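Local coordinates for protein FKBP-type peptidyl-prolyl cis-trans isomerase FkpA (Escherichia coli, PDB 1Q6H) that speeds protein folding by catalysing the cis-trans isomerisation of peptide bonds preceding proline, and also acts as a folding chaperone, at residues 105-110 and 211-216; 115-118 and 124-127; 144-149 and 175-180; 182-185 and 189-192. One frame throughout, in Å; residues are numbered along the deposited sequence.

Contact 1. Residues 105-110 and 211-216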
loop_
_atom_site.group_PDB
_atom_site.type_symbol
_atom_site.label_atom_id
_atom_site.label_comp_id
_atom_site.label_asym_id
_atom_site.label_seq_id
_atom_site.Cartn_x
_atom_site.Cartn_y
_atom_site.Cartn_z
ATOM N N GLU A 105 -30.012 -27.569 -2.636
ATOM C CA GLU A 105 -30.114 -29.015 -2.507
ATOM C C GLU A 105 -30.245 -29.355 -1.028
ATOM O O GLU A 105 -31.068 -30.188 -0.630
ATOM C CB GLU A 105 -28.878 -29.666 -3.118
ATOM C CG GLU A 105 -28.818 -31.174 -2.945
ATOM C CD GLU A 105 -27.756 -31.823 -3.797
ATOM O OE1 GLU A 105 -26.582 -31.394 -3.728
ATOM O OE2 GLU A 105 -28.090 -32.771 -4.537
ATOM N N TYR A 106 -29.434 -28.689 -0.219
ATOM C CA TYR A 106 -29.455 -28.884 1.221
ATOM C C TYR A 106 -30.814 -28.527 1.794
ATOM O O TYR A 106 -31.385 -29.300 2.581
ATOM C CB TYR A 106 -28.380 -28.029 1.859
ATOM C CG TYR A 106 -28.280 -28.160 3.362
ATOM C CD1 TYR A 106 -29.061 -27.375 4.190
ATOM C CD2 TYR A 106 -27.383 -29.032 3.941
ATOM C CE1 TYR A 106 -28.963 -27.466 5.553
ATOM C CE2 TYR A 106 -27.282 -29.135 5.317
ATOM C CZ TYR A 106 -28.075 -28.342 6.113
ATOM O OH TYR A 106 -28.012 -28.422 7.479
ATOM N N ARG A 107 -31.329 -27.358 1.405
ATOM C CA ARG A 107 -32.625 -26.887 1.889
ATOM C C ARG A 107 -33.773 -27.821 1.504
ATOM O O ARG A 107 -34.657 -28.085 2.323
ATOM C CB ARG A 107 -32.962 -25.476 1.379
ATOM C CG ARG A 107 -32.010 -24.408 1.847
ATOM C CD ARG A 107 -32.546 -22.978 1.714
ATOM N NE ARG A 107 -33.000 -22.718 0.353
ATOM C CZ ARG A 107 -32.229 -22.352 -0.669
ATOM N NH1 ARG A 107 -30.913 -22.180 -0.545
ATOM N NH2 ARG A 107 -32.788 -22.197 -1.850
ATOM N N GLU A 108 -33.771 -28.288 0.272
ATOM C CA GLU A 108 -34.839 -29.147 -0.231
ATOM C C GLU A 108 -34.906 -30.488 0.483
ATOM O O GLU A 108 -35.967 -30.951 0.818
ATOM C CB GLU A 108 -34.686 -29.351 -1.724
ATOM C CG GLU A 108 -35.014 -28.098 -2.519
ATOM C CD GLU A 108 -36.503 -27.814 -2.595
ATOM O OE1 GLU A 108 -37.231 -28.685 -3.129
ATOM O OE2 GLU A 108 -36.943 -26.718 -2.146
ATOM N N LYS A 109 -33.760 -31.088 0.724
ATOM C CA LYS A 109 -33.703 -32.319 1.471
ATOM C C LYS A 109 -34.184 -32.085 2.934
ATOM O O LYS A 109 -35.063 -32.783 3.416
ATOM C CB LYS A 109 -32.283 -32.870 1.434
ATOM C CG LYS A 109 -32.133 -34.278 1.985
ATOM C CD LYS A 109 -30.676 -34.721 1.930
ATOM C CE LYS A 109 -30.405 -35.902 2.850
ATOM N NZ LYS A 109 -31.246 -37.077 2.526
ATOM N N PHE A 110 -33.637 -31.081 3.616
ATOM C CA PHE A 110 -33.984 -30.808 5.004
ATOM C C PHE A 110 -35.458 -30.511 5.156
ATOM O O PHE A 110 -36.109 -30.983 6.112
ATOM C CB PHE A 110 -33.168 -29.623 5.542
ATOM C CG PHE A 110 -33.471 -29.282 6.967
ATOM C CD1 PHE A 110 -33.294 -30.222 7.958
ATOM C CD2 PHE A 110 -33.953 -28.041 7.307
ATOM C CE1 PHE A 110 -33.583 -29.929 9.243
ATOM C CE2 PHE A 110 -34.247 -27.736 8.612
ATOM C CZ PHE A 110 -34.063 -28.681 9.584
ATOM N N ASN A 211 -23.729 -16.407 -1.993
ATOM C CA ASN A 211 -24.872 -17.290 -2.066
ATOM C C ASN A 211 -24.870 -18.463 -1.062
ATOM O O ASN A 211 -25.231 -19.576 -1.394
ATOM C CB ASN A 211 -25.047 -17.778 -3.493
ATOM C CG ASN A 211 -25.625 -16.700 -4.395
ATOM O OD1 ASN A 211 -26.254 -15.761 -3.917
ATOM N ND2 ASN A 211 -25.389 -16.823 -5.702
ATOM N N SER A 212 -24.446 -18.200 0.166
ATOM C CA SER A 212 -24.449 -19.219 1.207
ATOM C C SER A 212 -25.799 -19.351 1.898
ATOM O O SER A 212 -26.390 -18.382 2.351
ATOM C CB SER A 212 -23.402 -18.919 2.281
ATOM O OG SER A 212 -22.084 -19.009 1.760
ATOM N N THR A 213 -26.303 -20.566 1.912
ATOM C CA THR A 213 -27.404 -20.900 2.787
ATOM C C THR A 213 -26.811 -20.976 4.200
ATOM O O THR A 213 -25.692 -21.515 4.405
ATOM C CB THR A 213 -28.027 -22.217 2.354
ATOM O OG1 THR A 213 -28.834 -21.991 1.189
ATOM C CG2 THR A 213 -29.009 -22.742 3.398
ATOM N N LEU A 214 -27.513 -20.374 5.161
ATOM C CA LEU A 214 -27.026 -20.318 6.533
ATOM C C LEU A 214 -27.859 -21.203 7.455
ATOM O O LEU A 214 -29.082 -21.149 7.401
ATOM C CB LEU A 214 -27.092 -18.883 7.067
ATOM C CG LEU A 214 -26.450 -17.792 6.209
ATOM C CD1 LEU A 214 -26.580 -16.428 6.920
ATOM C CD2 LEU A 214 -24.998 -18.158 5.894
ATOM N N VAL A 215 -27.193 -21.947 8.339
ATOM C CA VAL A 215 -27.869 -22.759 9.331
ATOM C C VAL A 215 -27.680 -22.155 10.724
ATOM O O VAL A 215 -26.549 -22.079 11.215
ATOM C CB VAL A 215 -27.307 -24.171 9.365
ATOM C CG1 VAL A 215 -28.184 -25.071 10.242
ATOM C CG2 VAL A 215 -27.214 -24.746 7.934
ATOM N N PHE A 216 -28.774 -21.698 11.336
ATOM C CA PHE A 216 -28.751 -21.159 12.705
ATOM C C PHE A 216 -29.549 -22.018 13.701
ATOM O O PHE A 216 -30.738 -22.278 13.507
ATOM C CB PHE A 216 -29.358 -19.758 12.776
ATOM C CG PHE A 216 -28.524 -18.689 12.176
ATOM C CD1 PHE A 216 -27.523 -18.082 12.904
ATOM C CD2 PHE A 216 -28.748 -18.271 10.865
ATOM C CE1 PHE A 216 -26.750 -17.085 12.327
ATOM C CE2 PHE A 216 -27.991 -17.317 10.299
ATOM C CZ PHE A 216 -27.000 -16.692 11.022
#

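Contact 2. Residues 115-118 and 124-127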
loop_
_atom_site.group_PDB
_atom_site.type_symbol
_atom_site.label_atom_id
_atom_site.label_comp_id
_atom_site.label_asym_id
_atom_site.label_seq_id
_atom_site.Cartn_x
_atom_site.Cartn_y
_atom_site.Cartn_z
ATOM N N GLY A 115 -41.133 -32.574 11.030
ATOM C CA GLY A 115 -41.094 -31.366 11.820
ATOM C C GLY A 115 -40.589 -30.102 11.148
ATOM O O GLY A 115 -40.640 -29.007 11.755
ATOM N N VAL A 116 -40.109 -30.229 9.915
ATOM C CA VAL A 116 -39.575 -29.063 9.212
ATOM C C VAL A 116 -40.651 -28.431 8.342
ATOM O O VAL A 116 -41.467 -29.134 7.738
ATOM C CB VAL A 116 -38.393 -29.465 8.349
ATOM C CG1 VAL A 116 -37.722 -28.229 7.738
ATOM C CG2 VAL A 116 -37.408 -30.283 9.193
ATOM N N LYS A 117 -40.666 -27.107 8.313
ATOM C CA LYS A 117 -41.602 -26.357 7.483
ATOM C C LYS A 117 -40.864 -25.411 6.559
ATOM O O LYS A 117 -39.693 -25.068 6.807
ATOM C CB LYS A 117 -42.597 -25.593 8.367
ATOM C CG LYS A 117 -43.640 -26.516 9.033
ATOM C CD LYS A 117 -44.473 -25.771 10.043
ATOM C CE LYS A 117 -45.566 -26.674 10.644
ATOM N NZ LYS A 117 -46.236 -25.999 11.799
ATOM N N THR A 118 -41.512 -25.088 5.437
ATOM C CA THR A 118 -41.005 -24.104 4.500
ATOM C C THR A 118 -41.992 -22.959 4.497
ATOM O O THR A 118 -43.187 -23.174 4.352
ATOM C CB THR A 118 -40.862 -24.712 3.119
ATOM O OG1 THR A 118 -39.914 -25.795 3.161
ATOM C CG2 THR A 118 -40.231 -23.666 2.132
ATOM N N VAL A 124 -36.614 -22.048 5.517
ATOM C CA VAL A 124 -36.904 -23.374 6.009
ATOM C C VAL A 124 -36.639 -23.392 7.516
ATOM O O VAL A 124 -35.623 -22.861 8.004
ATOM C CB VAL A 124 -36.066 -24.416 5.273
ATOM C CG1 VAL A 124 -36.327 -25.823 5.785
ATOM C CG2 VAL A 124 -36.294 -24.302 3.772
ATOM N N TYR A 125 -37.568 -23.944 8.286
ATOM C CA TYR A 125 -37.403 -23.907 9.736
ATOM C C TYR A 125 -37.969 -25.089 10.470
ATOM O O TYR A 125 -38.861 -25.785 9.998
ATOM C CB TYR A 125 -37.991 -22.611 10.303
ATOM C CG TYR A 125 -39.474 -22.485 10.176
ATOM C CD1 TYR A 125 -40.040 -21.895 9.054
ATOM C CD2 TYR A 125 -40.316 -22.972 11.146
ATOM C CE1 TYR A 125 -41.383 -21.789 8.916
ATOM C CE2 TYR A 125 -41.665 -22.864 11.021
ATOM C CZ TYR A 125 -42.199 -22.269 9.898
ATOM O OH TYR A 125 -43.548 -22.132 9.740
ATOM N N GLN A 126 -37.411 -25.309 11.649
ATOM C CA GLN A 126 -37.810 -26.401 12.513
ATOM C C GLN A 126 -37.942 -25.893 13.930
ATOM O O GLN A 126 -36.962 -25.518 14.563
ATOM C CB GLN A 126 -36.781 -27.495 12.461
ATOM C CG GLN A 126 -37.117 -28.693 13.313
ATOM C CD GLN A 126 -36.005 -29.696 13.295
ATOM O OE1 GLN A 126 -34.835 -29.335 13.106
ATOM N NE2 GLN A 126 -36.346 -30.954 13.491
ATOM N N VAL A 127 -39.172 -25.867 14.422
ATOM C CA VAL A 127 -39.418 -25.449 15.776
ATOM C C VAL A 127 -38.995 -26.610 16.619
ATOM O O VAL A 127 -39.364 -27.744 16.344
ATOM C CB VAL A 127 -40.910 -25.137 16.063
ATOM C CG1 VAL A 127 -41.144 -24.807 17.552
ATOM C CG2 VAL A 127 -41.397 -23.990 15.186
HETATM O O HOH W 1 -41.318 -26.519 12.584
HETATM O O HOH W 2 -40.482 -29.286 14.526
HETATM O O HOH W 3 -44.436 -22.128 7.260
#

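Contact 3. Residues 144-149 and 175-180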
loop_
_atom_site.group_PDB
_atom_site.type_symbol
_atom_site.label_atom_id
_atom_site.label_comp_id
_atom_site.label_asym_id
_atom_site.label_seq_id
_atom_site.Cartn_x
_atom_site.Cartn_y
_atom_site.Cartn_z
ATOM N N VAL A 144 -31.107 -13.485 22.140
ATOM C CA VAL A 144 -30.929 -14.846 21.708
ATOM C C VAL A 144 -29.539 -15.408 21.933
ATOM O O VAL A 144 -28.559 -14.697 21.940
ATOM C CB VAL A 144 -31.168 -14.997 20.190
ATOM C CG1 VAL A 144 -32.603 -14.677 19.803
ATOM C CG2 VAL A 144 -30.212 -14.102 19.400
ATOM N N ASN A 145 -29.490 -16.720 22.082
ATOM C CA ASN A 145 -28.261 -17.432 21.980
ATOM C C ASN A 145 -28.379 -18.157 20.637
ATOM O O ASN A 145 -29.470 -18.587 20.231
ATOM C CB ASN A 145 -28.095 -18.423 23.128
ATOM C CG ASN A 145 -27.620 -17.769 24.391
ATOM O OD1 ASN A 145 -26.765 -16.884 24.368
ATOM N ND2 ASN A 145 -28.151 -18.213 25.508
ATOM N N TYR A 146 -27.277 -18.280 19.923
ATOM C CA TYR A 146 -27.336 -18.986 18.672
ATOM C C TYR A 146 -26.004 -19.463 18.243
ATOM O O TYR A 146 -24.983 -18.963 18.688
ATOM C CB TYR A 146 -27.862 -18.083 17.565
ATOM C CG TYR A 146 -26.955 -16.926 17.296
ATOM C CD1 TYR A 146 -27.072 -15.766 18.018
ATOM C CD2 TYR A 146 -25.970 -17.003 16.319
ATOM C CE1 TYR A 146 -26.231 -14.705 17.792
ATOM C CE2 TYR A 146 -25.147 -15.959 16.075
ATOM C CZ TYR A 146 -25.272 -14.805 16.818
ATOM O OH TYR A 146 -24.416 -13.756 16.601
ATOM N N LYS A 147 -26.047 -20.431 17.341
ATOM C CA LYS A 147 -24.870 -20.899 16.650
ATOM C C LYS A 147 -25.176 -20.878 15.146
ATOM O O LYS A 147 -26.250 -21.345 14.709
ATOM C CB LYS A 147 -24.521 -22.281 17.133
ATOM C CG LYS A 147 -23.469 -22.931 16.342
ATOM C CD LYS A 147 -23.108 -24.260 16.943
ATOM C CE LYS A 147 -23.852 -25.401 16.307
ATOM N NZ LYS A 147 -22.993 -26.637 16.466
ATOM N N GLY A 148 -24.246 -20.327 14.369
ATOM C CA GLY A 148 -24.400 -20.218 12.922
ATOM C C GLY A 148 -23.357 -21.012 12.144
ATOM O O GLY A 148 -22.149 -20.803 12.339
ATOM N N THR A 149 -23.810 -21.943 11.297
ATOM C CA THR A 149 -22.918 -22.747 10.473
ATOM C C THR A 149 -23.288 -22.687 8.992
ATOM O O THR A 149 -24.439 -22.463 8.627
ATOM C CB THR A 149 -22.940 -24.232 10.864
ATOM O OG1 THR A 149 -24.275 -24.726 10.786
ATOM C CG2 THR A 149 -22.539 -24.469 12.321
ATOM N N PRO A 175 -33.393 -10.665 6.973
ATOM C CA PRO A 175 -34.806 -11.028 6.875
ATOM C C PRO A 175 -35.122 -12.432 7.395
ATOM O O PRO A 175 -36.189 -12.689 7.942
ATOM C CB PRO A 175 -35.055 -10.986 5.349
ATOM C CG PRO A 175 -34.041 -10.157 4.794
ATOM C CD PRO A 175 -32.842 -10.218 5.676
ATOM N N GLY A 176 -34.188 -13.349 7.206
ATOM C CA GLY A 176 -34.395 -14.709 7.659
ATOM C C GLY A 176 -34.607 -14.774 9.171
ATOM O O GLY A 176 -35.385 -15.596 9.655
ATOM N N TRP A 177 -33.882 -13.928 9.908
ATOM C CA TRP A 177 -33.985 -13.875 11.335
ATOM C C TRP A 177 -35.279 -13.173 11.692
ATOM O O TRP A 177 -36.009 -13.630 12.562
ATOM C CB TRP A 177 -32.786 -13.159 11.977
ATOM C CG TRP A 177 -31.696 -14.054 12.392
ATOM C CD1 TRP A 177 -30.715 -14.554 11.611
ATOM C CD2 TRP A 177 -31.449 -14.548 13.702
ATOM N NE1 TRP A 177 -29.864 -15.342 12.351
ATOM C CE2 TRP A 177 -30.288 -15.337 13.645
ATOM C CE3 TRP A 177 -32.112 -14.431 14.916
ATOM C CZ2 TRP A 177 -29.773 -15.992 14.752
ATOM C CZ3 TRP A 177 -31.601 -15.067 16.014
ATOM C CH2 TRP A 177 -30.438 -15.842 15.928
ATOM N N THR A 178 -35.523 -12.039 11.055
ATOM C CA THR A 178 -36.735 -11.277 11.292
ATOM C C THR A 178 -37.996 -12.133 11.176
ATOM O O THR A 178 -38.856 -12.096 12.038
ATOM C CB THR A 178 -36.826 -10.135 10.294
ATOM O OG1 THR A 178 -35.696 -9.262 10.447
ATOM C CG2 THR A 178 -38.056 -9.267 10.592
ATOM N N GLU A 179 -38.097 -12.882 10.089
ATOM C CA GLU A 179 -39.214 -13.786 9.881
ATOM C C GLU A 179 -39.162 -14.996 10.797
ATOM O O GLU A 179 -40.162 -15.362 11.406
ATOM C CB GLU A 179 -39.169 -14.300 8.445
ATOM C CG GLU A 179 -40.213 -15.341 8.101
ATOM C CD GLU A 179 -40.044 -15.875 6.685
ATOM O OE1 GLU A 179 -39.142 -15.390 5.897
ATOM O OE2 GLU A 179 -40.828 -16.786 6.355
ATOM N N GLY A 180 -38.015 -15.646 10.838
ATOM C CA GLY A 180 -37.866 -16.890 11.572
ATOM C C GLY A 180 -38.273 -16.834 13.026
ATOM O O GLY A 180 -38.997 -17.708 13.509
#

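Contact 4. Residues 182-185 and 189-192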
loop_
_atom_site.group_PDB
_atom_site.type_symbol
_atom_site.label_atom_id
_atom_site.label_comp_id
_atom_site.label_asym_id
_atom_site.label_seq_id
_atom_site.Cartn_x
_atom_site.Cartn_y
_atom_site.Cartn_z
ATOM N N LYS A 182 -40.292 -15.030 14.517
ATOM C CA LYS A 182 -41.730 -14.860 14.759
ATOM C C LYS A 182 -42.475 -16.204 14.903
ATOM O O LYS A 182 -43.670 -16.231 15.250
ATOM C CB LYS A 182 -42.355 -14.035 13.631
ATOM C CG LYS A 182 -41.879 -12.607 13.599
ATOM C CD LYS A 182 -42.420 -11.818 12.444
ATOM C CE LYS A 182 -41.817 -10.382 12.456
ATOM N NZ LYS A 182 -42.074 -9.631 11.261
ATOM N N ASN A 183 -41.787 -17.306 14.616
ATOM C CA ASN A 183 -42.389 -18.632 14.682
ATOM C C ASN A 183 -42.288 -19.305 16.056
ATOM O O ASN A 183 -42.734 -20.439 16.209
ATOM C CB ASN A 183 -41.730 -19.548 13.658
ATOM C CG ASN A 183 -42.079 -19.171 12.242
ATOM O OD1 ASN A 183 -43.241 -19.058 11.915
ATOM N ND2 ASN A 183 -41.073 -18.986 11.396
ATOM N N ILE A 184 -41.674 -18.631 17.033
ATOM C CA ILE A 184 -41.557 -19.149 18.381
ATOM C C ILE A 184 -41.819 -17.985 19.327
ATOM O O ILE A 184 -42.083 -16.854 18.873
ATOM C CB ILE A 184 -40.179 -19.768 18.688
ATOM C CG1 ILE A 184 -39.013 -18.863 18.272
ATOM C CG2 ILE A 184 -40.040 -21.131 18.089
ATOM C CD1 ILE A 184 -37.680 -19.342 18.843
ATOM N N LYS A 185 -41.712 -18.260 20.621
ATOM C CA LYS A 185 -41.977 -17.270 21.668
ATOM C C LYS A 185 -40.874 -17.338 22.674
ATOM O O LYS A 185 -39.996 -18.176 22.556
ATOM C CB LYS A 185 -43.356 -17.558 22.278
ATOM C CG LYS A 185 -44.422 -17.592 21.142
ATOM C CD LYS A 185 -45.819 -17.804 21.631
ATOM C CE LYS A 185 -46.768 -16.824 20.881
ATOM N NZ LYS A 185 -46.996 -17.210 19.419
ATOM N N LYS A 189 -36.976 -22.415 20.970
ATOM C CA LYS A 189 -35.760 -22.757 20.264
ATOM C C LYS A 189 -36.161 -23.134 18.849
ATOM O O LYS A 189 -37.161 -23.826 18.652
ATOM C CB LYS A 189 -35.078 -23.951 20.934
ATOM C CG LYS A 189 -34.890 -23.767 22.408
ATOM C CD LYS A 189 -34.194 -24.932 23.068
ATOM C CE LYS A 189 -33.899 -24.611 24.547
ATOM N NZ LYS A 189 -34.829 -23.608 25.125
ATOM N N ILE A 190 -35.401 -22.688 17.857
ATOM C CA ILE A 190 -35.761 -22.943 16.468
ATOM C C ILE A 190 -34.512 -23.057 15.641
ATOM O O ILE A 190 -33.522 -22.424 15.945
ATOM C CB ILE A 190 -36.624 -21.807 15.925
ATOM C CG1 ILE A 190 -37.103 -22.128 14.514
ATOM C CG2 ILE A 190 -35.844 -20.469 15.888
ATOM C CD1 ILE A 190 -38.238 -21.198 14.061
ATOM N N LYS A 191 -34.539 -23.944 14.658
ATOM C CA LYS A 191 -33.457 -24.057 13.724
ATOM C C LYS A 191 -33.905 -23.369 12.448
ATOM O O LYS A 191 -35.018 -23.611 11.917
ATOM C CB LYS A 191 -33.102 -25.509 13.503
ATOM C CG LYS A 191 -32.081 -25.776 12.423
ATOM C CD LYS A 191 -31.764 -27.288 12.392
ATOM C CE LYS A 191 -30.935 -27.688 11.180
ATOM N NZ LYS A 191 -30.338 -29.069 11.368
ATOM N N LEU A 192 -33.064 -22.476 11.960
ATOM C CA LEU A 192 -33.378 -21.743 10.735
ATOM C C LEU A 192 -32.411 -22.130 9.656
ATOM O O LEU A 192 -31.193 -22.158 9.890
ATOM C CB LEU A 192 -33.296 -20.230 10.968
ATOM C CG LEU A 192 -34.169 -19.656 12.070
ATOM C CD1 LEU A 192 -33.852 -18.202 12.293
ATOM C CD2 LEU A 192 -35.602 -19.802 11.769
#

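Contact 1. Residues 105-110 and 211-216
Arg107 and Thr213 meet through one side-chain hydrogen bond: NH1 of Arg107 donates to OG1 of Thr213 at 2.7 Å. The hydroxyl sits at the edge of the guanidinium group and in its plane, yet the bond is bent, with an N-H...O angle of 139°. Arg107 leaves the helix with CG beside its backbone N (chi1 -63°), and a turn at chi3 brings the head round to the threonine. The aliphatic part of the arginine shares in the contact, for its CG lies 3.8 Å from Thr213 CG2. Thr213 thus uses both branches, OG1 for the charged end and the methyl for the methylenes.

One helix position earlier, the Tyr106 ring reaches Val215 with its far end. CG2 of Val215 is 3.8 Å from Tyr106 OH and 4.0 Å from Tyr106 CE1, approaching the ring obliquely, and the two side chains cross at about a right angle. Arg107 also touches Val193, and Tyr106 touches Ile151. The arrangement is helix-on-sheet packing: the C-terminal part of the long helix 70-112 lies against Thr213 and the start of strand 214-223, where the N-terminal helical region meets the antiparallel sheet of the FKBP fold.

Contact 2. Residues 115-118 and 124-127
The carbonyl O of Gly115 is held by two waters, at 2.7 and 2.8 Å, both of which donate to it. The first accepts from Val127 N and the second donates to Val127 O, so water links Gly115 to Val127, where no direct backbone bond does. Further along, Lys117 and Tyr125 form an antiparallel hydrogen-bonded pair. Lys117 N donates to Tyr125 O at 2.8 Å, almost straight at 176°, and Tyr125 N returns a bond of 2.8 Å to Lys117 O, here with the donor tilted 19° from the carbonyl plane.

The side chains of Lys117 and Tyr125 lie on the same face of the hairpin. Tyr125 CG stands between its backbone N and carbonyl carbon (chi1 66°), which lays the ring across the neighbouring strand. Lys117 CB rests over one ring face, 4.0 Å from the centroid of the Tyr125 ring and offset toward its rim, a CH-pi contact; CD of the extended lysine chain passes near the phenol oxygen. A water binds Tyr125 OH at 2.6 Å. Cutting Tyr125 back to an alanine would probably leave the lysine methylenes without the ring face and this water without its phenol partner.

The other face carries Val116, Thr118, Val124 and Gln126. CG1 of Val116 and CG1 of Val124 are tightly packed at 3.4 Å, and both valines also touch Phe110 of helix 70-112. Val124 and Gln126 bond in turn to strand 189-194. This is a two-stranded antiparallel beta hairpin added to the edge of the FKBP sheet.

Contact 3. Residues 144-149 and 175-180
Trp177 drives its indole from helix 175-180 into strand 144-149, and the far rim of the six-membered ring makes the contact. CB points toward the strand, and chi1 of -93°, well away from the usual staggered positions, aims the benzo end at it. Beyond the five-membered ring, whose NE1 packs near Phe216, CZ2 comes 3.9 Å from Tyr146 CG, over one face of the tyrosine ring. The next atom, CH2, lies 3.8 Å from Tyr146 CB, which sits at the indole edge, near its plane. CZ3 is divided between the two methyls of Val144, 3.8 Å from CG2 and 3.9 Å from CG1.

The two aromatic groups form a T-shaped pair, the edge of Trp177 toward the face of Tyr146, with centroids 5.4 Å apart and planes at 78°. Tyr146 takes the position between backbone N and carbonyl carbon (chi1 64°), a torsion that turns its ring face to the indole, while its OH is bonded to Asp157 and Arg162. Phe168 and Phe216 also meet the tryptophan. In FKBP-type isomerases a tryptophan at the start of this helix forms the floor of the substrate pocket, a role consistent with this indole. A leucine in place of Trp177 would probably leave the Tyr146 face without its aromatic edge and open a gap beside Val144.

The contact is buried and apolar, with no hydrogen bond across it: here helix and strand meet through shape and edge-to-face attraction.

Contact 4. Residues 182-185 and 189-192
Ile184 and Ile190 make the main apolar contact between the loop 182-185 and the strand 189-192. CD1 of Ile184 lies 3.7 Å from CG2 of Ile190, and it also comes 4.0 Å from CB of Ile190, so one methyl end rests against the branch point of the other isoleucine. The second branch takes part as well, with Ile184 CG2 4.1 Å from Ile190 CB. Ile184 holds CG1 between its backbone N and carbonyl carbon (chi1 49°), which swings the CD1 arm toward the strand. Ile190 instead places CG1 opposite its backbone N (chi1 -175°), sending CD1 to Asn183, the residue before Ile184, where it meets Asn183 CB at 3.9 Å.

Contacts of side chain with backbone are fewer. CD1 of Ile184 approaches Lys189 N at 3.8 Å, and CG2 of the same isoleucine stands 4.0 Å from Lys189 O; these are van der Waals contacts, placing the side chain alongside the peptide chain at the beginning of the strand.

No hydrogen bond crosses between the segments; the polar bonds of Asn183 and Lys189 run to other parts of the chain. Asn183 ND2 makes a weak hydrogen bond to Gly180 O, at the end of helix 175-180, while its CB faces Ile190. The backbone of Lys189 is hydrogen-bonded to Val128 and Glu129.

The contact itself therefore rests on the fit of branched aliphatic groups. Ile184 reaches on to Leu220 and Val127, and Ile190 to Tyr125, so the pair belongs to a buried, largely apolar cluster, joined by van der Waals contact and the exclusion of water.

How the contacts relate
From the N terminus, the long helix 70-112 supplies the first half of contact 1, whose loop closes only at strand 214-223. Contacts 2, 3 and 4 all nest inside that loop and follow one another in series without crossing. Contact 2 closes first, as a short hairpin, and Phe110 of the helix packs on it. Contact 3 then bridges strand 141-150 and helix 175-180, and contact 4 closes the short turn after that helix. The sheet joins them: Gln126 O bonds to Lys191 N between contacts 2 and 4, Phe216 O to Leu192 N between 1 and 4, and Val215 O to Thr149 N between 1 and 3.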